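Local coordinates for HD domain-containing protein (Aquifex aeolicus, PDB 2HEK) that probably acts as a dGTPase of the HD-domain superfamily, and binds zinc and, at sites far from the metal, GDP, at residues Arg21-Ser25 and Phe26-Arg30; His60-Glu63 and Arg64-Ser68; Ile131-Leu134 and Val135-Thr138; Leu166-Asp169 and Ala170-Gly174; Lys268-Arg271 and Glu272-Glu275. All coordinates share one frame; numbering follows the deposited sequence.

Contact 1: residues Arg21-Ser25 and Phe26-Arg30. With GDP (guanosine-5'-diphosphate), chain H.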
# COMPACT_ATOMS: atom_id res chain seq x y z
N ARG A 21 2.39 14.40 29.68
CA ARG A 21 1.71 15.09 30.78
C ARG A 21 0.53 15.88 30.23
O ARG A 21 -0.59 15.90 30.81
CB ARG A 21 2.70 16.03 31.49
CG ARG A 21 3.75 15.32 32.38
CD ARG A 21 4.58 16.35 33.22
NE ARG A 21 6.02 16.33 32.91
CZ ARG A 21 6.73 17.38 32.48
NH1 ARG A 21 6.15 18.57 32.32
NH2 ARG A 21 8.03 17.23 32.20
N LEU A 22 0.76 16.50 29.07
CA LEU A 22 -0.32 17.23 28.38
C LEU A 22 -1.39 16.29 27.85
O LEU A 22 -2.59 16.55 27.99
CB LEU A 22 0.28 18.09 27.27
CG LEU A 22 1.17 19.26 27.74
CD1 LEU A 22 2.06 19.74 26.59
CD2 LEU A 22 0.30 20.42 28.29
N ILE A 23 -0.97 15.20 27.22
CA ILE A 23 -1.94 14.21 26.70
C ILE A 23 -2.86 13.66 27.80
O ILE A 23 -4.07 13.50 27.59
CB ILE A 23 -1.20 13.08 25.99
CG1 ILE A 23 -0.65 13.64 24.69
CG2 ILE A 23 -2.12 11.90 25.73
CD1 ILE A 23 0.45 12.79 24.12
N ASP A 24 -2.29 13.41 28.96
CA ASP A 24 -3.06 12.87 30.08
C ASP A 24 -4.02 13.87 30.75
O ASP A 24 -4.87 13.48 31.55
CB ASP A 24 -2.11 12.19 31.08
CG ASP A 24 -1.45 10.94 30.49
OD1 ASP A 24 -2.12 10.22 29.72
OD2 ASP A 24 -0.25 10.68 30.76
N SER A 25 -3.93 15.15 30.43
CA SER A 25 -4.84 16.14 31.08
C SER A 25 -6.25 16.04 30.54
O SER A 25 -6.45 15.59 29.40
CB SER A 25 -4.31 17.55 30.90
OG SER A 25 -4.43 17.95 29.55
N PHE A 26 -7.23 16.44 31.34
CA PHE A 26 -8.63 16.41 30.94
C PHE A 26 -8.95 17.22 29.66
O PHE A 26 -9.71 16.75 28.83
CB PHE A 26 -9.54 16.83 32.10
CG PHE A 26 -10.98 17.06 31.71
CD1 PHE A 26 -11.94 16.06 31.91
CD2 PHE A 26 -11.38 18.28 31.17
CE1 PHE A 26 -13.28 16.27 31.55
CE2 PHE A 26 -12.72 18.50 30.80
CZ PHE A 26 -13.67 17.50 30.99
N PRO A 27 -8.43 18.45 29.51
CA PRO A 27 -8.76 19.16 28.25
C PRO A 27 -8.23 18.47 26.97
O PRO A 27 -8.84 18.59 25.90
CB PRO A 27 -8.09 20.53 28.42
CG PRO A 27 -7.97 20.69 29.95
CD PRO A 27 -7.62 19.30 30.41
N PHE A 28 -7.12 17.75 27.08
CA PHE A 28 -6.64 16.99 25.93
C PHE A 28 -7.46 15.71 25.74
O PHE A 28 -7.84 15.36 24.61
CB PHE A 28 -5.13 16.70 26.00
CG PHE A 28 -4.55 16.23 24.69
CD1 PHE A 28 -3.96 17.14 23.80
CD2 PHE A 28 -4.58 14.89 24.33
CE1 PHE A 28 -3.45 16.72 22.58
CE2 PHE A 28 -4.02 14.44 23.11
CZ PHE A 28 -3.46 15.36 22.24
N GLN A 29 -7.80 15.04 26.83
CA GLN A 29 -8.60 13.81 26.70
C GLN A 29 -9.99 14.07 26.10
O GLN A 29 -10.53 13.23 25.38
CB GLN A 29 -8.71 13.06 28.05
CG GLN A 29 -7.41 12.49 28.52
CD GLN A 29 -7.00 11.22 27.75
OE1 GLN A 29 -7.86 10.42 27.40
NE2 GLN A 29 -5.72 11.04 27.52
N ARG A 30 -10.56 15.24 26.37
CA ARG A 30 -11.79 15.70 25.73
C ARG A 30 -11.77 15.50 24.20
O ARG A 30 -12.81 15.22 23.54
CB ARG A 30 -11.98 17.21 26.05
CG ARG A 30 -13.17 17.85 25.34
CD ARG A 30 -13.32 19.37 25.61
NE ARG A 30 -14.25 19.88 24.63
CZ ARG A 30 -13.91 20.36 23.43
NH1 ARG A 30 -12.63 20.48 23.08
NH2 ARG A 30 -14.85 20.75 22.59
PB GDP H . 1.76 0.86 30.79
O1B GDP H . 1.67 -0.47 30.07
O2B GDP H . 2.66 0.71 32.00
O3B GDP H . 2.36 1.90 29.87
O3A GDP H . 0.28 1.33 31.29
PA GDP H . -0.63 2.41 30.49
O1A GDP H . 0.09 3.74 30.37
O2A GDP H . -1.99 2.62 31.13
O5' GDP H . -0.80 1.71 29.05
C5' GDP H . -1.49 2.34 27.98
C4' GDP H . -0.60 2.29 26.75
O4' GDP H . -1.42 2.61 25.62
C3' GDP H . 0.53 3.31 26.79
O3' GDP H . 1.82 2.69 26.91
C2' GDP H . 0.41 4.10 25.50
O2' GDP H . 1.38 3.64 24.55
C1' GDP H . -0.99 3.80 24.96
N9 GDP H . -1.97 4.91 25.19
C8 GDP H . -3.04 5.16 24.41
N7 GDP H . -3.76 6.24 24.84
C5 GDP H . -3.14 6.70 25.94
C6 GDP H . -3.34 7.81 26.90
O6 GDP H . -4.31 8.58 26.79
N1 GDP H . -2.47 7.96 27.90
C2 GDP H . -1.41 7.14 28.08
N2 GDP H . -0.57 7.35 29.12
N3 GDP H . -1.15 6.10 27.25
C4 GDP H . -1.96 5.83 26.17
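S25 and F28 meet at a tight corner between two short helices, 17-23 and 26-29, with S25 as the N-cap residue of the second. Its carbonyl O accepts the backbone N-H of Q29 at 3.0 Å and, weakly, that of F28. The hydroxyl works backwards: chi1 of 70° places S25 OG between its own backbone N and carbonyl carbon, from where it donates to L22 O in the carbonyl plane, on a lone pair, at 2.8 Å. L22 O also accepts the backbone N-H of S25, so two donors grip it. F28 lies alongside I23, both side chains pointing the same way, and I23 CG1 makes a CH-pi contact with one ring face, 4.2 Å from the centroid and displaced toward the rim. F52 and S55 of helix 51-69 also pack on F28.

The corner forms part of a GDP pocket. D24 OD1 accepts the N1-H of guanine in GDP at 2.9 Å and an N2-H weakly, while R280 of the second subunit makes a long, weak ion pair with the same oxygen. Q29 OE1 is bonded to R32 NH1, which probably helps to orient the amide. Q29 NE2 then divides its hydrogens between GDP O6, at 2.9 Å, and I23 O, at 3.0 Å, the latter reached from above the carbonyl plane, 43° out of it.

Contact 2: residues His60-Glu63 and Arg64-Ser68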
# COMPACT_ATOMS: atom_id res chain seq x y z
N HIS A 60 3.63 14.65 15.71
CA HIS A 60 4.59 13.80 14.99
C HIS A 60 5.08 14.43 13.68
O HIS A 60 6.31 14.44 13.37
CB HIS A 60 3.90 12.45 14.70
CG HIS A 60 4.71 11.55 13.82
ND1 HIS A 60 5.81 10.86 14.28
CD2 HIS A 60 4.58 11.24 12.51
CE1 HIS A 60 6.32 10.16 13.28
NE2 HIS A 60 5.59 10.37 12.20
N ILE A 61 4.17 14.99 12.88
CA ILE A 61 4.59 15.67 11.64
C ILE A 61 5.42 16.94 11.93
O ILE A 61 6.40 17.21 11.23
CB ILE A 61 3.39 16.00 10.70
CG1 ILE A 61 2.81 14.69 10.18
CG2 ILE A 61 3.84 16.87 9.47
CD1 ILE A 61 3.77 13.92 9.24
N THR A 62 5.04 17.69 12.97
CA THR A 62 5.83 18.85 13.39
C THR A 62 7.26 18.43 13.72
O THR A 62 8.19 19.10 13.31
CB THR A 62 5.20 19.56 14.61
OG1 THR A 62 3.86 19.96 14.26
CG2 THR A 62 6.01 20.81 14.97
N GLU A 63 7.41 17.33 14.48
CA GLU A 63 8.75 16.76 14.79
C GLU A 63 9.56 16.52 13.53
O GLU A 63 10.74 16.95 13.42
CB GLU A 63 8.61 15.44 15.56
CG GLU A 63 9.93 14.85 16.15
CD GLU A 63 9.61 13.78 17.19
OE1 GLU A 63 8.96 12.77 16.83
OE2 GLU A 63 9.99 13.96 18.38
N ARG A 64 8.93 15.86 12.56
CA ARG A 64 9.57 15.52 11.30
C ARG A 64 10.03 16.76 10.56
O ARG A 64 11.17 16.83 10.08
CB ARG A 64 8.60 14.69 10.43
CG ARG A 64 8.40 13.25 10.90
CD ARG A 64 9.58 12.36 10.50
NE ARG A 64 9.31 10.93 10.72
CZ ARG A 64 9.61 10.26 11.83
NH1 ARG A 64 10.20 10.87 12.86
NH2 ARG A 64 9.32 8.96 11.93
N ILE A 65 9.15 17.75 10.45
CA ILE A 65 9.49 18.98 9.71
C ILE A 65 10.63 19.74 10.42
O ILE A 65 11.54 20.24 9.77
CB ILE A 65 8.27 19.92 9.54
CG1 ILE A 65 7.19 19.32 8.61
CG2 ILE A 65 8.73 21.31 9.03
CD1 ILE A 65 5.81 20.02 8.71
N CYS A 66 10.58 19.82 11.75
CA CYS A 66 11.69 20.44 12.53
C CYS A 66 13.02 19.71 12.30
O CYS A 66 14.08 20.34 12.16
CB CYS A 66 11.35 20.47 14.02
SG CYS A 66 10.08 21.67 14.38
N GLU A 67 12.98 18.38 12.27
CA GLU A 67 14.16 17.57 11.90
C GLU A 67 14.72 17.89 10.51
O GLU A 67 15.94 18.06 10.34
CB GLU A 67 13.89 16.07 12.08
CG GLU A 67 13.74 15.66 13.54
CD GLU A 67 13.20 14.23 13.79
OE1 GLU A 67 12.87 13.49 12.81
OE2 GLU A 67 13.08 13.85 14.99
N SER A 68 13.84 18.00 9.51
CA SER A 68 14.26 18.33 8.15
C SER A 68 14.80 19.76 8.06
O SER A 68 15.78 20.03 7.36
CB SER A 68 13.12 18.14 7.15
OG SER A 68 13.40 18.75 5.90
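R64 spreads one face of its guanidinium over the CE1 corner of H60, one turn earlier on the same helix. The imidazole CE1 sits 3.5 Å above that face, displaced toward its rim, with R64 NH2 and CZ as its nearest partners. The two flat groups are far from parallel, their planes 64° apart, so the ring meets the cation with a corner and not with its face. Two torsions make this possible: H60 has CG anti to its backbone N (chi1 173°), while R64 bends at chi2 (-78°) and turns back along the helix. On the way, R64 CG passes over one face of the imidazole; Y10 meets that ring as well.

Two glutamates lie near the arginine. E67 OE1 forms a long salt bridge with R64 NH1 at 3.7 Å, whereas E63 OE1 faces the same nitrogen from well outside the guanidinium plane and contributes charge alone. E63 and E67 run side by side with their carboxylate planes nearly parallel, and E67 OE2 touches E63 CG at 3.5 Å. Their like charges would probably repel mildly, eased by R64 and by K78, which forms a salt bridge with E63 OE2.

On the buried side, I61 CG2 touches I65 CD1 at 3.8 Å, and helix 160-173 packs against both residues. T62 OG1 is bonded to V58 O and S160 OG. Behind all these side chains run i to i+4 backbone bonds, among them I65 N to I61 O at 2.9 Å. This is an amphipathic helix of the HD domain, 51-69, the one that carries the zinc ligand H54.

Contact 3: residues Ile131-Leu134 and Val135-Thr138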
# COMPACT_ATOMS: atom_id res chain seq x y z
N ILE A 131 5.47 30.41 26.96
CA ILE A 131 4.08 30.01 26.87
C ILE A 131 3.26 31.04 26.06
O ILE A 131 2.35 30.67 25.31
CB ILE A 131 3.47 29.76 28.25
CG1 ILE A 131 4.15 28.56 28.94
CG2 ILE A 131 2.00 29.50 28.16
CD1 ILE A 131 3.62 28.29 30.40
N GLU A 132 3.54 32.34 26.22
CA GLU A 132 2.83 33.31 25.38
C GLU A 132 3.22 33.13 23.92
O GLU A 132 2.39 33.34 23.06
CB GLU A 132 3.09 34.77 25.78
CG GLU A 132 2.75 35.09 27.23
CD GLU A 132 1.26 34.96 27.55
OE1 GLU A 132 0.40 35.33 26.70
OE2 GLU A 132 0.93 34.49 28.65
N ARG A 133 4.47 32.76 23.65
CA ARG A 133 4.94 32.54 22.28
C ARG A 133 4.30 31.28 21.67
O ARG A 133 3.85 31.31 20.54
CB ARG A 133 6.47 32.43 22.24
CG ARG A 133 7.15 33.76 22.62
CD ARG A 133 8.64 33.62 22.73
NE ARG A 133 9.32 33.42 21.44
CZ ARG A 133 9.99 32.32 21.08
NH1 ARG A 133 10.04 31.26 21.88
NH2 ARG A 133 10.60 32.28 19.90
N LEU A 134 4.26 30.19 22.45
CA LEU A 134 3.52 28.98 22.06
C LEU A 134 2.08 29.31 21.64
O LEU A 134 1.60 28.83 20.62
CB LEU A 134 3.52 27.96 23.20
CG LEU A 134 2.84 26.60 22.92
CD1 LEU A 134 3.45 25.59 23.85
CD2 LEU A 134 1.36 26.66 23.18
N VAL A 135 1.38 30.10 22.44
CA VAL A 135 0.01 30.50 22.10
C VAL A 135 -0.09 31.23 20.75
O VAL A 135 -0.92 30.90 19.92
CB VAL A 135 -0.63 31.35 23.22
CG1 VAL A 135 -1.93 32.01 22.71
CG2 VAL A 135 -0.88 30.48 24.45
N ARG A 136 0.77 32.22 20.53
CA ARG A 136 0.79 32.96 19.26
C ARG A 136 1.11 32.06 18.08
O ARG A 136 0.49 32.16 17.04
CB ARG A 136 1.83 34.11 19.33
CG ARG A 136 1.31 35.29 20.15
CD ARG A 136 2.13 36.59 19.97
NE ARG A 136 3.49 36.47 20.49
CZ ARG A 136 3.80 36.68 21.78
NH1 ARG A 136 2.87 36.98 22.66
NH2 ARG A 136 5.03 36.57 22.18
N ILE A 137 2.11 31.21 18.25
CA ILE A 137 2.55 30.28 17.24
C ILE A 137 1.38 29.35 16.85
O ILE A 137 1.05 29.20 15.67
CB ILE A 137 3.79 29.50 17.73
CG1 ILE A 137 5.00 30.44 17.73
CG2 ILE A 137 4.09 28.20 16.84
CD1 ILE A 137 6.11 29.98 18.60
N THR A 138 0.73 28.79 17.86
CA THR A 138 -0.36 27.87 17.58
C THR A 138 -1.60 28.54 16.97
O THR A 138 -2.34 27.90 16.24
CB THR A 138 -0.73 26.96 18.78
OG1 THR A 138 -1.23 25.72 18.26
CG2 THR A 138 -1.78 27.62 19.70
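R133 O receives the backbone N-H of I137 at 2.9 Å in a nearly straight bond, the N-H...O angle being 167°. The side chain of I137 folds over the same oxygen: chi1 of -72° sets CG1 beside the backbone N, so that CG1 comes within 3.2 Å of R133 O and CD1 lies close by. An equally short bond, T138 N to L134 O, follows one residue on, while R136 N to E132 O is longer at 3.2 Å. All are i to i+4 bonds of helix 128-139 in the HD domain.

On the polar side, R136 turns back along the helix through a bend at chi3. Its guanidinium thereby lies over the preceding turn, with E132 O and R133 CA above the same face, the oxygen 3.7 Å from the plane. R136 NH2 touches R133 CG at 3.5 Å, and R136 NH1 approaches E132 CB. The two arginines cross with their guanidinium planes 67° apart.

Each charged end is engaged beyond this pair of turns: E132 with K114, R133 with E73 and D130, R136 with E147. On the other sides, L134 and I137 pack on helix 74-82, V135 on helix 108-115, and T138 OG1 is bonded to A80 O.

R133 and R136 are each paired with carboxylates, and E147 also lies at long, weak range from R133, so their mutual repulsion is probably slight. The oxygen over R136 meets the guanidinium face, where no N-H points, so its partial charge may steady the cation without a directed bond, while the firmest outside partner is E147, by a salt bridge from R136 NE.

Contact 4: residues Leu166-Asp169 and Ala170-Gly174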
# COMPACT_ATOMS: atom_id res chain seq x y z
N LEU A 166 -5.19 16.02 6.07
CA LEU A 166 -5.49 15.58 4.70
C LEU A 166 -5.27 14.09 4.58
O LEU A 166 -6.12 13.37 4.06
CB LEU A 166 -4.65 16.32 3.64
CG LEU A 166 -5.01 17.80 3.43
CD1 LEU A 166 -3.92 18.41 2.50
CD2 LEU A 166 -6.45 17.95 2.82
N ARG A 167 -4.12 13.62 5.07
CA ARG A 167 -3.79 12.17 5.07
C ARG A 167 -4.72 11.34 5.95
O ARG A 167 -5.17 10.24 5.57
CB ARG A 167 -2.30 11.95 5.44
CG ARG A 167 -1.80 10.46 5.53
CD ARG A 167 -0.16 10.23 5.76
NE ARG A 167 0.12 8.83 5.51
CZ ARG A 167 1.33 8.36 5.34
NH1 ARG A 167 2.37 9.19 5.40
NH2 ARG A 167 1.51 7.08 5.10
N ARG A 168 -5.01 11.80 7.16
CA ARG A 168 -5.86 11.04 8.06
C ARG A 168 -7.32 10.98 7.53
O ARG A 168 -7.98 9.92 7.58
CB ARG A 168 -5.79 11.65 9.49
CG ARG A 168 -6.51 10.82 10.61
CD ARG A 168 -6.23 11.40 12.06
NE ARG A 168 -4.78 11.57 12.21
CZ ARG A 168 -3.95 10.61 12.58
NH1 ARG A 168 -4.40 9.40 12.94
NH2 ARG A 168 -2.66 10.85 12.58
N ASP A 169 -7.83 12.12 7.04
CA ASP A 169 -9.18 12.19 6.47
C ASP A 169 -9.28 11.22 5.30
O ASP A 169 -10.25 10.48 5.21
CB ASP A 169 -9.55 13.62 6.05
CG ASP A 169 -9.67 14.59 7.24
OD1 ASP A 169 -9.64 14.16 8.40
OD2 ASP A 169 -9.79 15.81 7.01
N ALA A 170 -8.24 11.16 4.45
CA ALA A 170 -8.26 10.26 3.28
C ALA A 170 -8.24 8.82 3.75
O ALA A 170 -8.95 7.99 3.23
CB ALA A 170 -7.05 10.50 2.41
N TYR A 171 -7.42 8.52 4.76
CA TYR A 171 -7.23 7.16 5.25
C TYR A 171 -8.53 6.62 5.83
O TYR A 171 -8.90 5.48 5.59
CB TYR A 171 -6.13 7.16 6.35
CG TYR A 171 -5.75 5.79 6.85
CD1 TYR A 171 -4.77 5.04 6.19
CD2 TYR A 171 -6.36 5.25 8.03
CE1 TYR A 171 -4.41 3.74 6.65
CE2 TYR A 171 -5.96 3.99 8.53
CZ TYR A 171 -4.98 3.25 7.80
OH TYR A 171 -4.60 1.99 8.21
N PHE A 172 -9.23 7.43 6.61
CA PHE A 172 -10.46 6.95 7.27
C PHE A 172 -11.69 7.08 6.38
O PHE A 172 -12.58 6.25 6.46
CB PHE A 172 -10.73 7.69 8.60
CG PHE A 172 -9.82 7.26 9.72
CD1 PHE A 172 -8.52 7.74 9.82
CD2 PHE A 172 -10.28 6.39 10.70
CE1 PHE A 172 -7.67 7.34 10.85
CE2 PHE A 172 -9.40 5.99 11.77
CZ PHE A 172 -8.09 6.46 11.80
N CYS A 173 -11.80 8.15 5.60
CA CYS A 173 -12.97 8.24 4.68
C CYS A 173 -12.92 7.20 3.59
O CYS A 173 -13.97 6.72 3.17
CB CYS A 173 -13.13 9.63 4.04
SG CYS A 173 -13.53 10.89 5.25
N GLY A 174 -11.70 6.84 3.17
CA GLY A 174 -11.47 5.88 2.07
C GLY A 174 -11.33 6.60 0.73
O GLY A 174 -11.91 6.18 -0.25
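Opposite choices of first torsion bring R168 and F172 together: R168 CG stands anti to its backbone N (chi1 -172°), and F172 CG anti to its carbonyl carbon (chi1 -75°). The two side chains then run side by side in the same direction, with R168 CG 3.7 Å from F172 CE1. R168 O lies in the plane of the phenyl ring at its edge, 3.2 Å from CD1, and also accepts the backbone N-H of F172 at 3.0 Å. Beyond CG the arginine bends at chi3, and D164 and D7 form salt bridges with its NH2.

This is the last part of helix 160-173 of the HD domain, which holds the zinc ligand D161 near its start. D169 O accepts the backbone N-H of C173 at 2.8 Å, and G174 ends the helix with a positive phi that suits glycine.

H49 stacks on the F172 ring, while F172 of the second subunit meets it at a steep angle. With a serine in place of F172, R168 CG and the H49 ring lose their aromatic neighbour, and a gap would probably open at the subunit interface. Next to it, Y171 stacks on Y171 of the second subunit, its OH bonded to the backbone O of that residue.

Contact 5: residues Lys268-Arg271 and Glu272-Glu275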
# COMPACT_ATOMS: atom_id res chain seq x y z
N LYS A 268 -38.00 16.99 23.04
CA LYS A 268 -39.07 16.97 22.04
C LYS A 268 -39.20 18.31 21.28
O LYS A 268 -39.79 18.36 20.20
CB LYS A 268 -40.40 16.55 22.68
CG LYS A 268 -41.50 16.11 21.69
CD LYS A 268 -42.64 15.33 22.36
CE LYS A 268 -43.40 16.14 23.43
NZ LYS A 268 -44.24 17.25 22.88
N ALA A 269 -38.65 19.39 21.85
CA ALA A 269 -38.63 20.69 21.17
C ALA A 269 -37.80 20.64 19.88
O ALA A 269 -38.16 21.26 18.88
CB ALA A 269 -38.10 21.77 22.12
N PHE A 270 -36.71 19.87 19.92
CA PHE A 270 -35.72 19.78 18.85
C PHE A 270 -35.97 18.63 17.87
O PHE A 270 -35.03 18.10 17.29
CB PHE A 270 -34.32 19.58 19.45
CG PHE A 270 -33.86 20.70 20.34
CD1 PHE A 270 -33.32 20.42 21.59
CD2 PHE A 270 -33.96 22.03 19.93
CE1 PHE A 270 -32.88 21.45 22.42
CE2 PHE A 270 -33.52 23.07 20.76
CZ PHE A 270 -32.99 22.78 22.00
N ARG A 271 -37.23 18.24 17.69
CA ARG A 271 -37.51 17.00 16.98
C ARG A 271 -37.22 17.06 15.49
O ARG A 271 -36.75 16.07 14.91
CB ARG A 271 -38.93 16.50 17.24
CG ARG A 271 -39.06 14.99 17.12
CD ARG A 271 -38.23 14.30 18.22
NE ARG A 271 -37.83 12.93 17.88
CZ ARG A 271 -37.10 12.15 18.67
NH1 ARG A 271 -36.70 12.61 19.85
NH2 ARG A 271 -36.78 10.92 18.29
N GLU A 272 -37.53 18.18 14.86
CA GLU A 272 -37.31 18.27 13.43
C GLU A 272 -35.83 18.38 13.10
O GLU A 272 -35.41 17.86 12.08
CB GLU A 272 -38.15 19.37 12.79
CG GLU A 272 -39.49 18.82 12.28
CD GLU A 272 -40.44 19.88 11.75
OE1 GLU A 272 -40.13 20.51 10.70
OE2 GLU A 272 -41.52 20.07 12.37
N ASP A 273 -35.06 19.03 13.97
CA ASP A 273 -33.59 19.00 13.95
C ASP A 273 -33.09 17.56 13.95
O ASP A 273 -32.30 17.18 13.09
CB ASP A 273 -33.00 19.69 15.18
CG ASP A 273 -33.36 21.15 15.26
OD1 ASP A 273 -34.14 21.51 16.18
OD2 ASP A 273 -32.85 21.92 14.43
N PHE A 274 -33.56 16.78 14.92
CA PHE A 274 -33.17 15.39 15.06
C PHE A 274 -33.49 14.61 13.80
O PHE A 274 -32.67 13.84 13.32
CB PHE A 274 -33.83 14.72 16.28
CG PHE A 274 -33.69 13.20 16.28
CD1 PHE A 274 -32.59 12.58 16.87
CD2 PHE A 274 -34.66 12.40 15.67
CE1 PHE A 274 -32.46 11.19 16.86
CE2 PHE A 274 -34.54 11.00 15.65
CZ PHE A 274 -33.44 10.40 16.24
N GLU A 275 -34.69 14.78 13.26
CA GLU A 275 -35.08 14.04 12.07
C GLU A 275 -34.20 14.35 10.85
O GLU A 275 -33.79 13.44 10.12
CB GLU A 275 -36.54 14.30 11.76
CG GLU A 275 -37.46 13.66 12.82
CD GLU A 275 -38.94 13.89 12.57
OE1 GLU A 275 -39.30 14.35 11.46
OE2 GLU A 275 -39.74 13.61 13.51
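R271 and F274 form a cation-pi pair on the first turn of helix 271-278. The guanidinium carbon CZ is 4.3 Å from the ring centroid, 27° off the ring normal, and NH2 comes closest, 3.5 Å from F274 CE2. Seen from the cation, F274 CG lies over the centre of one guanidinium face; the planes are tilted 37°, so the cation lies obliquely over the ring. The arginine gets there by a bend at chi2 (64°), after which it runs alongside F274 in the same direction. E275 crosses it at about a right angle, its OE2 3.9 Å from R271 CG, and the opposite charges remain too far apart to pair.

F270 is the N-cap residue of this helix and the third residue of a type I beta turn from K268 to R271. Its carbonyl O accepts the backbone N-H of F274 at 3.1 Å, in the carbonyl plane, and R271 O accepts that of E275 at 2.9 Å. D273 OD1 lies at the edge of the F270 ring, 3.8 Å from CD2.

Farther out, residues of neighbouring helices and K281 meet these side chains. K239 of helix 224-240 forms a salt bridge with D273 OD1, and F236 of that helix meets F270 edge-to-face. L264 of helix 257-266 packs on F274 and F270. With an alanine in place of R271 the cation over F274 is gone, and the phenyl ring is likely to be freer to turn. K281 holds E275 OE1 by a salt bridge, and R271 NH1 makes a weak hydrogen bond to F265 O.

How the contacts relate
From the N terminus the five contacts follow one another in series. Each joins adjoining residues, so none closes a long loop, and none nests in or crosses another. Contact 1 shapes the corner between helices 17-23 and 26-29 at a GDP pocket. Contacts 2 and 3 then lie within helices 51-69 and 128-139 of the HD domain, their nearest atoms about 8 Å apart, and contact 4 ends helix 160-173 at the subunit interface. Contacts 2 and 4 approach to about 6 Å between nearest atoms. Contact 5 starts helix 271-278 in the HD-associated region, its centre about 46 Å from that of contact 2, on the opposite side of the chain's centre.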